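Cytochrome C (Marichromatium purpuratum 984, PDB 5LO9) probably oxidises thiosulfate to tetrathionate, or catalyses the reverse, and passes the electrons along a chain of four covalently bound c-type hemes. Local coordinates at residues A396-H401 / P423-R428; T441-I446 / Q461-V466; N449-L452 / V456-T459. One frame throughout, in Å; residues are numbered along the deposited sequence.

In the fold
All three contacts belong to one cytochrome c domain and touch the same heme c, whose iron is bound by His406 and Met450. Interaction 1 packs helix 391-401 against the loop 423-428 at the heme edge. Interaction 2 crosses helices 439-449 and 460-470. Interaction 3 lies in the loop between them, nested inside interaction 2, with centres about 10 Å apart. Leu397 CB meets Val466 CG2 at 3.6 Å and joins interactions 1 and 2. His401 O to Pro451 CG, 3.6 Å, joins 1 and 3. Ile446 CG2 to Leu458 CD1, 3.9 Å, joins 2 and 3. At their nearest atoms, the Leu424 side chain is about 14 Å from the bound thiosulfate and that of Leu452 about 4 Å from a second heme.

Interaction 1. Residues A396-H401 / P423-R428; sequences ALYAEH and PLWGPR. With HEC (heme c), chain F.
Tyr398 reaches from helix 391-401 to Leu424 and Trp425, in the loop after the short hairpin of this cytochrome c fold. The two backbones stay far apart, with the CA atoms of Tyr398 and Leu424 at 11.2 Å. Side chains therefore bridge the gap. Tyr398 holds its ring out from the helix with CG opposite the backbone N (chi1 -180°). Trp425 comes from the opposite direction and lays CH2 over one face of the tyrosine ring, toward the rim. The ring planes meet at 53°, neither stacked nor edge-to-face. Leu424 CD1 lies at the edge of the tyrosine ring, in its plane. This part is buried and close-packed. Tyr398 OH is also held, by a hydrogen bond to the carbonyl of Gly407, and His406, an axial ligand of the heme iron, packs on the same side chain. The outer side is looser. Trp425 is only partly buried, its ring stacked with His473, and Pro427 and Arg428 lie exposed further along the loop. Arg428 forms a salt bridge with Asp284. Leu424 CD1 lies 3.9 Å from Tyr398 CE1 and also touches the heme at CHB, while Leu424 CD2 lies 3.8 Å from the heme C3A.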
loop_
_atom_site.group_PDB
_atom_site.type_symbol
_atom_site.label_atom_id
_atom_site.label_comp_id
_atom_site.label_asym_id
_atom_site.label_seq_id
_atom_site.Cartn_x
_atom_site.Cartn_y
_atom_site.Cartn_z
ATOM N N ALA A 396 -3.392 39.904 16.496
ATOM C CA ALA A 396 -3.421 41.027 15.565
ATOM C C ALA A 396 -3.326 40.531 14.137
ATOM O O ALA A 396 -4.150 40.888 13.283
ATOM C CB ALA A 396 -2.270 41.974 15.860
ATOM N N LEU A 397 -2.300 39.715 13.857
ATOM C CA LEU A 397 -2.128 39.157 12.523
ATOM C C LEU A 397 -3.381 38.417 12.050
ATOM O O LEU A 397 -3.843 38.620 10.919
ATOM C CB LEU A 397 -0.920 38.241 12.532
ATOM C CG LEU A 397 0.413 38.949 12.628
ATOM C CD1 LEU A 397 1.483 38.045 13.223
ATOM C CD2 LEU A 397 0.849 39.374 11.211
ATOM N N TYR A 398 -3.960 37.565 12.915
ATOM C CA TYR A 398 -5.135 36.785 12.535
ATOM C C TYR A 398 -6.287 37.700 12.155
ATOM O O TYR A 398 -6.966 37.477 11.141
ATOM C CB TYR A 398 -5.534 35.848 13.680
ATOM C CG TYR A 398 -6.745 35.004 13.360
ATOM C CD1 TYR A 398 -6.622 33.695 12.911
ATOM C CD2 TYR A 398 -7.993 35.525 13.475
ATOM C CE1 TYR A 398 -7.726 32.959 12.576
ATOM C CE2 TYR A 398 -9.109 34.790 13.154
ATOM C CZ TYR A 398 -8.974 33.524 12.690
ATOM O OH TYR A 398 -10.102 32.824 12.357
ATOM N N ALA A 399 -6.484 38.772 12.930
ATOM C CA ALA A 399 -7.550 39.724 12.624
ATOM C C ALA A 399 -7.304 40.405 11.301
ATOM O O ALA A 399 -8.245 40.636 10.531
ATOM C CB ALA A 399 -7.634 40.783 13.704
ATOM N N GLU A 400 -6.030 40.698 11.014
ATOM C CA GLU A 400 -5.652 41.345 9.761
ATOM C C GLU A 400 -5.819 40.409 8.567
ATOM O O GLU A 400 -6.450 40.775 7.572
ATOM C CB GLU A 400 -4.206 41.872 9.847
ATOM C CG GLU A 400 -4.085 43.394 10.069
ATOM C CD GLU A 400 -4.414 44.207 8.777
ATOM O OE1 GLU A 400 -3.885 43.847 7.685
ATOM O OE2 GLU A 400 -5.230 45.176 8.847
ATOM N N HIS A 401 -5.291 39.182 8.655
ATOM C CA HIS A 401 -5.066 38.377 7.464
ATOM C C HIS A 401 -5.847 37.064 7.393
ATOM O O HIS A 401 -5.675 36.332 6.417
ATOM C CB HIS A 401 -3.580 38.037 7.343
ATOM C CG HIS A 401 -2.655 39.223 7.305
ATOM N ND1 HIS A 401 -2.667 40.158 6.291
ATOM C CD2 HIS A 401 -1.619 39.564 8.112
ATOM C CE1 HIS A 401 -1.708 41.041 6.497
ATOM N NE2 HIS A 401 -1.048 40.694 7.585
ATOM N N PRO A 423 -13.281 25.706 10.234
ATOM C CA PRO A 423 -13.086 26.124 11.631
ATOM C C PRO A 423 -11.698 25.776 12.136
ATOM O O PRO A 423 -11.243 24.648 11.981
ATOM C CB PRO A 423 -14.132 25.304 12.392
ATOM C CG PRO A 423 -15.054 24.804 11.395
ATOM C CD PRO A 423 -14.351 24.720 10.090
ATOM N N LEU A 424 -11.063 26.726 12.812
ATOM C CA LEU A 424 -9.710 26.548 13.296
ATOM C C LEU A 424 -9.622 26.308 14.788
ATOM O O LEU A 424 -8.532 25.989 15.287
ATOM C CB LEU A 424 -8.872 27.766 12.929
ATOM C CG LEU A 424 -8.843 28.125 11.450
ATOM C CD1 LEU A 424 -7.839 29.281 11.264
ATOM C CD2 LEU A 424 -8.469 26.917 10.570
ATOM N N TRP A 425 -10.703 26.523 15.515
ATOM C CA TRP A 425 -10.788 26.087 16.901
ATOM C C TRP A 425 -12.263 25.978 17.264
ATOM O O TRP A 425 -13.149 26.188 16.429
ATOM C CB TRP A 425 -10.013 27.009 17.847
ATOM C CG TRP A 425 -10.481 28.452 17.939
ATOM C CD1 TRP A 425 -11.474 28.931 18.730
ATOM C CD2 TRP A 425 -9.939 29.595 17.248
ATOM N NE1 TRP A 425 -11.601 30.290 18.573
ATOM C CE2 TRP A 425 -10.675 30.724 17.669
ATOM C CE3 TRP A 425 -8.921 29.768 16.307
ATOM C CZ2 TRP A 425 -10.442 32.004 17.178
ATOM C CZ3 TRP A 425 -8.688 31.049 15.817
ATOM C CH2 TRP A 425 -9.451 32.152 16.261
ATOM N N GLY A 426 -12.524 25.598 18.504
ATOM C CA GLY A 426 -13.879 25.331 18.905
ATOM C C GLY A 426 -14.309 23.929 18.592
ATOM O O GLY A 426 -13.544 23.123 18.062
ATOM N N PRO A 427 -15.563 23.614 18.905
ATOM C CA PRO A 427 -16.021 22.213 18.867
ATOM C C PRO A 427 -16.128 21.596 17.482
ATOM O O PRO A 427 -16.323 20.379 17.398
ATOM C CB PRO A 427 -17.400 22.278 19.538
ATOM C CG PRO A 427 -17.829 23.705 19.375
ATOM C CD PRO A 427 -16.574 24.505 19.480
ATOM N N ARG A 428 -16.042 22.369 16.402
ATOM C CA ARG A 428 -16.102 21.801 15.062
ATOM C C ARG A 428 -14.746 21.811 14.347
ATOM O O ARG A 428 -14.688 21.616 13.129
ATOM C CB ARG A 428 -17.138 22.543 14.234
ATOM C CG ARG A 428 -18.415 22.777 14.966
ATOM C CD ARG A 428 -19.097 21.529 15.337
ATOM N NE ARG A 428 -19.492 20.760 14.182
ATOM C CZ ARG A 428 -19.690 19.453 14.233
ATOM N NH1 ARG A 428 -19.514 18.816 15.389
ATOM N NH2 ARG A 428 -20.045 18.789 13.139
HETATM FE FE HEC F . -6.855 29.490 5.730
HETATM C CHA HEC F . -7.326 26.049 5.380
HETATM C CHB HEC F . -4.987 29.001 8.644
HETATM C CHC HEC F . -6.087 32.866 5.773
HETATM C CHD HEC F . -9.232 30.079 3.187
HETATM N NA HEC F . -6.269 27.819 6.831
HETATM C C1A HEC F . -6.565 26.542 6.545
HETATM C C2A HEC F . -6.013 25.605 7.562
HETATM C C3A HEC F . -5.318 26.465 8.501
HETATM C C4A HEC F . -5.551 27.829 7.955
HETATM C CMA HEC F . -4.561 26.021 9.715
HETATM C CAA HEC F . -6.076 24.115 7.647
HETATM C CBA HEC F . -6.701 23.749 8.998
HETATM C CGA HEC F . -8.043 23.079 8.892
HETATM O O1A HEC F . -8.509 22.857 7.764
HETATM O O2A HEC F . -8.620 22.794 9.964
HETATM N NB HEC F . -5.732 30.702 6.983
HETATM C C1B HEC F . -5.075 30.344 8.078
HETATM C C2B HEC F . -4.375 31.476 8.726
HETATM C C3B HEC F . -4.691 32.616 7.873
HETATM C C4B HEC F . -5.524 32.007 6.810
HETATM C CMB HEC F . -3.563 31.447 9.969
HETATM C CAB HEC F . -4.250 34.050 8.005
HETATM C CBB HEC F . -2.741 34.053 7.943
HETATM N NC HEC F . -7.538 31.169 4.686
HETATM C C1C HEC F . -7.115 32.415 4.844
HETATM C C2C HEC F . -7.822 33.393 4.001
HETATM C C3C HEC F . -8.754 32.587 3.237
HETATM C C4C HEC F . -8.501 31.219 3.761
HETATM C CMC HEC F . -7.613 34.872 3.979
HETATM C CAC HEC F . -9.797 32.974 2.220
HETATM C CBC HEC F . -9.356 33.809 1.065
HETATM N ND HEC F . -8.034 28.284 4.502
HETATM C C1D HEC F . -8.893 28.691 3.556
HETATM C C2D HEC F . -9.525 27.538 2.860
HETATM C C3D HEC F . -8.950 26.365 3.496
HETATM C C4D HEC F . -8.038 26.941 4.494
HETATM C CMD HEC F . -10.516 27.535 1.754
HETATM C CAD HEC F . -9.263 24.945 3.178
HETATM C CBD HEC F . -8.523 24.622 1.884
HETATM C CGD HEC F . -9.350 23.752 0.945
HETATM O O1D HEC F . -10.515 23.410 1.210
HETATM O O2D HEC F . -8.838 23.408 -0.125
#

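Interaction 2. Residues T441-I446 / Q461-V466; sequences TAAAFI and QEAWDV. With HEC (heme c), chain F.
The segments 441-446 and 461-466 run at 130° to each other, N-to-C, and their axes approach to 8.1 Å; Ala443 and Ala463 meet at the crossing. Small residues allow this: the CA atoms of Ala443 and Ala463 are 4.9 Å apart. The methyl of Ala463 rests on the backbone of the other helix, with CB 3.5 Å from Ala443 O. Ala443 CB sits over one face of the Trp464 ring, a CH-pi contact 4.3 Å from the centroid of the six-membered ring. Trp464 starts away from the partner helix, but its ring turns back beside the crossing. Ile446 CG2 packs on Ala463 CB at 4.1 Å. With CG1 opposite the carbonyl carbon (chi1 -76°), the other branch of Ile446 comes closer to the heme methyl CMB, CD1 at 3.5 Å. Val466 CG1 meets the same methyl. Phe445 brings CE2 close to C2A of the heme, its ring oblique to that atom. On the far side of helix 460-470, Asp465 forms a salt bridge with Arg393. This is the cytochrome c fold, in which the last helix of the domain (460-470) packs on its first (391-401) and on the helix before the methionine ligand (439-449).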
loop_
_atom_site.group_PDB
_atom_site.type_symbol
_atom_site.label_atom_id
_atom_site.label_comp_id
_atom_site.label_asym_id
_atom_site.label_seq_id
_atom_site.Cartn_x
_atom_site.Cartn_y
_atom_site.Cartn_z
ATOM N N THR A 441 4.043 22.653 13.750
ATOM C CA THR A 441 3.422 22.085 12.569
ATOM C C THR A 441 2.492 23.085 11.894
ATOM O O THR A 441 2.555 23.269 10.676
ATOM C CB THR A 441 2.683 20.822 12.947
ATOM O OG1 THR A 441 3.625 19.887 13.454
ATOM C CG2 THR A 441 2.023 20.252 11.757
ATOM N N ALA A 442 1.620 23.739 12.663
ATOM C CA ALA A 442 0.711 24.705 12.063
ATOM C C ALA A 442 1.466 25.918 11.548
ATOM O O ALA A 442 1.077 26.522 10.539
ATOM C CB ALA A 442 -0.352 25.123 13.057
ATOM N N ALA A 443 2.544 26.301 12.215
ATOM C CA ALA A 443 3.298 27.435 11.702
ATOM C C ALA A 443 3.881 27.108 10.344
ATOM O O ALA A 443 3.884 27.941 9.429
ATOM C CB ALA A 443 4.404 27.824 12.670
ATOM N N ALA A 444 4.367 25.887 10.180
ATOM C CA ALA A 444 4.921 25.547 8.889
ATOM C C ALA A 444 3.836 25.490 7.824
ATOM O O ALA A 444 4.045 25.929 6.689
ATOM C CB ALA A 444 5.657 24.239 8.995
ATOM N N PHE A 445 2.665 24.974 8.163
ATOM C CA PHE A 445 1.592 24.985 7.188
ATOM C C PHE A 445 1.267 26.402 6.768
ATOM O O PHE A 445 1.183 26.704 5.570
ATOM C CB PHE A 445 0.357 24.324 7.750
ATOM C CG PHE A 445 -0.837 24.433 6.846
ATOM C CD1 PHE A 445 -0.913 23.680 5.708
ATOM C CD2 PHE A 445 -1.878 25.287 7.150
ATOM C CE1 PHE A 445 -2.019 23.760 4.879
ATOM C CE2 PHE A 445 -2.971 25.378 6.328
ATOM C CZ PHE A 445 -3.043 24.606 5.182
ATOM N N ILE A 446 1.089 27.281 7.757
ATOM C CA ILE A 446 0.629 28.646 7.505
ATOM C C ILE A 446 1.639 29.428 6.655
ATOM O O ILE A 446 1.278 30.059 5.638
ATOM C CB ILE A 446 0.346 29.354 8.845
ATOM C CG1 ILE A 446 -0.983 28.854 9.434
ATOM C CG2 ILE A 446 0.385 30.894 8.684
ATOM C CD1 ILE A 446 -1.136 29.112 10.914
ATOM N N GLN A 461 8.366 34.265 11.582
ATOM C CA GLN A 461 7.958 34.705 12.906
ATOM C C GLN A 461 6.465 35.030 12.936
ATOM O O GLN A 461 5.767 34.681 13.894
ATOM C CB GLN A 461 8.791 35.917 13.335
ATOM C CG GLN A 461 8.547 36.357 14.784
ATOM C CD GLN A 461 9.119 35.381 15.815
ATOM O OE1 GLN A 461 10.339 35.153 15.851
ATOM N NE2 GLN A 461 8.240 34.781 16.641
ATOM N N GLU A 462 5.943 35.678 11.892
ATOM C CA GLU A 462 4.513 35.937 11.877
ATOM C C GLU A 462 3.760 34.606 11.890
ATOM O O GLU A 462 2.790 34.430 12.637
ATOM C CB GLU A 462 4.127 36.791 10.655
ATOM C CG GLU A 462 4.583 38.262 10.708
ATOM C CD GLU A 462 4.559 39.015 9.362
ATOM O OE1 GLU A 462 4.233 38.454 8.312
ATOM O OE2 GLU A 462 4.970 40.179 9.333
ATOM N N ALA A 463 4.224 33.636 11.101
ATOM C CA ALA A 463 3.570 32.337 11.095
ATOM C C ALA A 463 3.599 31.702 12.468
ATOM O O ALA A 463 2.584 31.170 12.929
ATOM C CB ALA A 463 4.244 31.410 10.086
ATOM N N TRP A 464 4.751 31.757 13.142
ATOM C CA TRP A 464 4.832 31.245 14.507
ATOM C C TRP A 464 3.849 31.941 15.446
ATOM O O TRP A 464 3.199 31.294 16.271
ATOM C CB TRP A 464 6.230 31.431 15.070
ATOM C CG TRP A 464 7.274 30.489 14.607
ATOM C CD1 TRP A 464 8.278 30.745 13.737
ATOM C CD2 TRP A 464 7.429 29.135 15.022
ATOM N NE1 TRP A 464 9.062 29.636 13.582
ATOM C CE2 TRP A 464 8.555 28.629 14.362
ATOM C CE3 TRP A 464 6.714 28.292 15.892
ATOM C CZ2 TRP A 464 8.981 27.318 14.529
ATOM C CZ3 TRP A 464 7.138 27.011 16.055
ATOM C CH2 TRP A 464 8.266 26.529 15.381
ATOM N N ASP A 465 3.752 33.267 15.376
ATOM C CA ASP A 465 2.851 33.956 16.292
ATOM C C ASP A 465 1.389 33.607 15.993
ATOM O O ASP A 465 0.608 33.362 16.921
ATOM C CB ASP A 465 3.110 35.467 16.254
ATOM C CG ASP A 465 4.538 35.833 16.747
ATOM O OD1 ASP A 465 5.157 35.032 17.489
ATOM O OD2 ASP A 465 5.061 36.922 16.394
ATOM N N VAL A 466 0.986 33.562 14.712
ATOM C CA VAL A 466 -0.419 33.251 14.425
ATOM C C VAL A 466 -0.729 31.818 14.809
ATOM O O VAL A 466 -1.856 31.500 15.217
ATOM C CB VAL A 466 -0.813 33.474 12.962
ATOM C CG1 VAL A 466 -2.334 33.604 12.904
ATOM C CG2 VAL A 466 -0.241 34.693 12.434
HETATM FE FE HEC F . -6.855 29.490 5.730
HETATM C CHA HEC F . -7.326 26.049 5.380
HETATM C CHB HEC F . -4.987 29.001 8.644
HETATM C CHC HEC F . -6.087 32.866 5.773
HETATM C CHD HEC F . -9.232 30.079 3.187
HETATM N NA HEC F . -6.269 27.819 6.831
HETATM C C1A HEC F . -6.565 26.542 6.545
HETATM C C2A HEC F . -6.013 25.605 7.562
HETATM C C3A HEC F . -5.318 26.465 8.501
HETATM C C4A HEC F . -5.551 27.829 7.955
HETATM C CMA HEC F . -4.561 26.021 9.715
HETATM C CAA HEC F . -6.076 24.115 7.647
HETATM C CBA HEC F . -6.701 23.749 8.998
HETATM C CGA HEC F . -8.043 23.079 8.892
HETATM O O1A HEC F . -8.509 22.857 7.764
HETATM O O2A HEC F . -8.620 22.794 9.964
HETATM N NB HEC F . -5.732 30.702 6.983
HETATM C C1B HEC F . -5.075 30.344 8.078
HETATM C C2B HEC F . -4.375 31.476 8.726
HETATM C C3B HEC F . -4.691 32.616 7.873
HETATM C C4B HEC F . -5.524 32.007 6.810
HETATM C CMB HEC F . -3.563 31.447 9.969
HETATM C CAB HEC F . -4.250 34.050 8.005
HETATM C CBB HEC F . -2.741 34.053 7.943
HETATM N NC HEC F . -7.538 31.169 4.686
HETATM C C1C HEC F . -7.115 32.415 4.844
HETATM C C2C HEC F . -7.822 33.393 4.001
HETATM C C3C HEC F . -8.754 32.587 3.237
HETATM C C4C HEC F . -8.501 31.219 3.761
HETATM C CMC HEC F . -7.613 34.872 3.979
HETATM C CAC HEC F . -9.797 32.974 2.220
HETATM C CBC HEC F . -9.356 33.809 1.065
HETATM N ND HEC F . -8.034 28.284 4.502
HETATM C C1D HEC F . -8.893 28.691 3.556
HETATM C C2D HEC F . -9.525 27.538 2.860
HETATM C C3D HEC F . -8.950 26.365 3.496
HETATM C C4D HEC F . -8.038 26.941 4.494
HETATM C CMD HEC F . -10.516 27.535 1.754
HETATM C CAD HEC F . -9.263 24.945 3.178
HETATM C CBD HEC F . -8.523 24.622 1.884
HETATM C CGD HEC F . -9.350 23.752 0.945
HETATM O O1D HEC F . -10.515 23.410 1.210
HETATM O O2D HEC F . -8.838 23.408 -0.125
#

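Interaction 3. Residues N449-L452 / V456-T459; sequences NMPL and VRLT. With HEC (heme c), chain F.
Arg457 NH1 gives a nearly straight hydrogen bond across the loop to Pro451 O (2.7 Å, 174°). The acceptor lies in the guanidinium plane. NH2 adds a weak bond to the same oxygen, and NH1 a weak one to Val456 O. The backbone of Asn449 and Met450 lies over one guanidinium face. A lysine in place of Arg457 has a single nitrogen and would probably not hold Pro451 O and Val456 O together while also lying flat against that backbone, so the loop after the iron ligand is likely to be less firmly held. One water bridges Met450 O and Leu458 N, at 2.6 Å from Met450 O. In the metal site, Met450 SD binds the heme iron at 2.3 Å. The methionine chain is bent at chi2 (-73°) and chi3, which sets CG over the heme nitrogen NB and CE over ND. His406 is the other axial ligand. Apolar packing completes the contact. Pro451, after a cis peptide bond, places CD 4.2 Å from Val456 CB and CA 3.6 Å from the heme CHC. Leu458 CD1 touches CBB. The loop joins helices 439-449 and 460-470; Leu458 packs on Ile446 and on His401 of helix 391-401, while Leu452 meets helix 121-125.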
loop_
_atom_site.group_PDB
_atom_site.type_symbol
_atom_site.label_atom_id
_atom_site.label_comp_id
_atom_site.label_asym_id
_atom_site.label_seq_id
_atom_site.Cartn_x
_atom_site.Cartn_y
_atom_site.Cartn_z
ATOM N N ASN A 449 1.304 28.249 3.150
ATOM C CA ASN A 449 0.040 28.003 2.476
ATOM C C ASN A 449 -1.067 28.969 2.813
ATOM O O ASN A 449 -2.099 28.942 2.122
ATOM C CB ASN A 449 -0.443 26.585 2.770
ATOM C CG ASN A 449 0.483 25.573 2.183
ATOM O OD1 ASN A 449 0.573 25.430 0.965
ATOM N ND2 ASN A 449 1.227 24.905 3.030
ATOM N N MET A 450 -0.884 29.843 3.806
ATOM C CA MET A 450 -1.976 30.740 4.154
ATOM C C MET A 450 -1.469 32.166 4.317
ATOM O O MET A 450 -0.441 32.397 4.965
ATOM C CB MET A 450 -2.686 30.329 5.445
ATOM C CG MET A 450 -3.529 29.088 5.280
ATOM S SD MET A 450 -5.030 29.372 4.351
ATOM C CE MET A 450 -5.080 27.934 3.299
ATOM N N PRO A 451 -2.222 33.146 3.827
ATOM C CA PRO A 451 -3.551 32.990 3.218
ATOM C C PRO A 451 -3.632 32.241 1.910
ATOM O O PRO A 451 -2.710 32.324 1.124
ATOM C CB PRO A 451 -3.993 34.419 2.980
ATOM C CG PRO A 451 -3.278 35.199 3.990
ATOM C CD PRO A 451 -1.903 34.550 4.051
ATOM N N LEU A 452 -4.784 31.601 1.691
ATOM C CA LEU A 452 -5.054 30.755 0.529
ATOM C C LEU A 452 -4.422 31.273 -0.753
ATOM O O LEU A 452 -3.622 30.576 -1.391
ATOM C CB LEU A 452 -6.562 30.659 0.342
ATOM C CG LEU A 452 -7.061 29.771 -0.753
ATOM C CD1 LEU A 452 -6.811 28.318 -0.386
ATOM C CD2 LEU A 452 -8.535 30.111 -0.934
ATOM N N VAL A 456 -0.589 37.843 0.083
ATOM C CA VAL A 456 0.121 38.053 1.335
ATOM C C VAL A 456 0.897 36.787 1.645
ATOM O O VAL A 456 0.349 35.685 1.559
ATOM C CB VAL A 456 -0.867 38.358 2.483
ATOM C CG1 VAL A 456 -0.114 38.634 3.758
ATOM C CG2 VAL A 456 -1.797 39.522 2.097
ATOM N N ARG A 457 2.142 36.933 2.079
ATOM C CA ARG A 457 2.877 35.772 2.568
ATOM C C ARG A 457 3.630 36.156 3.830
ATOM O O ARG A 457 4.518 37.008 3.791
ATOM C CB ARG A 457 3.820 35.224 1.493
ATOM C CG ARG A 457 3.154 34.165 0.550
ATOM C CD ARG A 457 2.810 32.862 1.269
ATOM N NE ARG A 457 2.016 31.884 0.519
ATOM C CZ ARG A 457 0.684 31.801 0.535
ATOM N NH1 ARG A 457 -0.044 32.655 1.239
ATOM N NH2 ARG A 457 0.072 30.841 -0.152
ATOM N N LEU A 458 3.267 35.513 4.939
ATOM C CA LEU A 458 3.826 35.833 6.240
ATOM C C LEU A 458 5.275 35.407 6.367
ATOM O O LEU A 458 5.731 34.465 5.725
ATOM C CB LEU A 458 3.028 35.163 7.334
ATOM C CG LEU A 458 1.508 35.363 7.266
ATOM C CD1 LEU A 458 0.829 34.732 8.459
ATOM C CD2 LEU A 458 1.173 36.796 7.274
ATOM N N THR A 459 5.998 36.134 7.216
ATOM C CA THR A 459 7.328 35.750 7.634
ATOM C C THR A 459 7.248 34.558 8.576
ATOM O O THR A 459 6.195 34.271 9.161
ATOM C CB THR A 459 8.019 36.910 8.349
ATOM O OG1 THR A 459 7.283 37.258 9.530
ATOM C CG2 THR A 459 8.088 38.131 7.447
HETATM FE FE HEC F . -6.855 29.490 5.730
HETATM C CHA HEC F . -7.326 26.049 5.380
HETATM C CHB HEC F . -4.987 29.001 8.644
HETATM C CHC HEC F . -6.087 32.866 5.773
HETATM C CHD HEC F . -9.232 30.079 3.187
HETATM N NA HEC F . -6.269 27.819 6.831
HETATM C C1A HEC F . -6.565 26.542 6.545
HETATM C C2A HEC F . -6.013 25.605 7.562
HETATM C C3A HEC F . -5.318 26.465 8.501
HETATM C C4A HEC F . -5.551 27.829 7.955
HETATM C CMA HEC F . -4.561 26.021 9.715
HETATM C CAA HEC F . -6.076 24.115 7.647
HETATM C CBA HEC F . -6.701 23.749 8.998
HETATM C CGA HEC F . -8.043 23.079 8.892
HETATM O O1A HEC F . -8.509 22.857 7.764
HETATM O O2A HEC F . -8.620 22.794 9.964
HETATM N NB HEC F . -5.732 30.702 6.983
HETATM C C1B HEC F . -5.075 30.344 8.078
HETATM C C2B HEC F . -4.375 31.476 8.726
HETATM C C3B HEC F . -4.691 32.616 7.873
HETATM C C4B HEC F . -5.524 32.007 6.810
HETATM C CMB HEC F . -3.563 31.447 9.969
HETATM C CAB HEC F . -4.250 34.050 8.005
HETATM C CBB HEC F . -2.741 34.053 7.943
HETATM N NC HEC F . -7.538 31.169 4.686
HETATM C C1C HEC F . -7.115 32.415 4.844
HETATM C C2C HEC F . -7.822 33.393 4.001
HETATM C C3C HEC F . -8.754 32.587 3.237
HETATM C C4C HEC F . -8.501 31.219 3.761
HETATM C CMC HEC F . -7.613 34.872 3.979
HETATM C CAC HEC F . -9.797 32.974 2.220
HETATM C CBC HEC F . -9.356 33.809 1.065
HETATM N ND HEC F . -8.034 28.284 4.502
HETATM C C1D HEC F . -8.893 28.691 3.556
HETATM C C2D HEC F . -9.525 27.538 2.860
HETATM C C3D HEC F . -8.950 26.365 3.496
HETATM C C4D HEC F . -8.038 26.941 4.494
HETATM C CMD HEC F . -10.516 27.535 1.754
HETATM C CAD HEC F . -9.263 24.945 3.178
HETATM C CBD HEC F . -8.523 24.622 1.884
HETATM C CGD HEC F . -9.350 23.752 0.945
HETATM O O1D HEC F . -10.515 23.410 1.210
HETATM O O2D HEC F . -8.838 23.408 -0.125
HETATM O O HOH W 1 2.035 32.986 4.481
#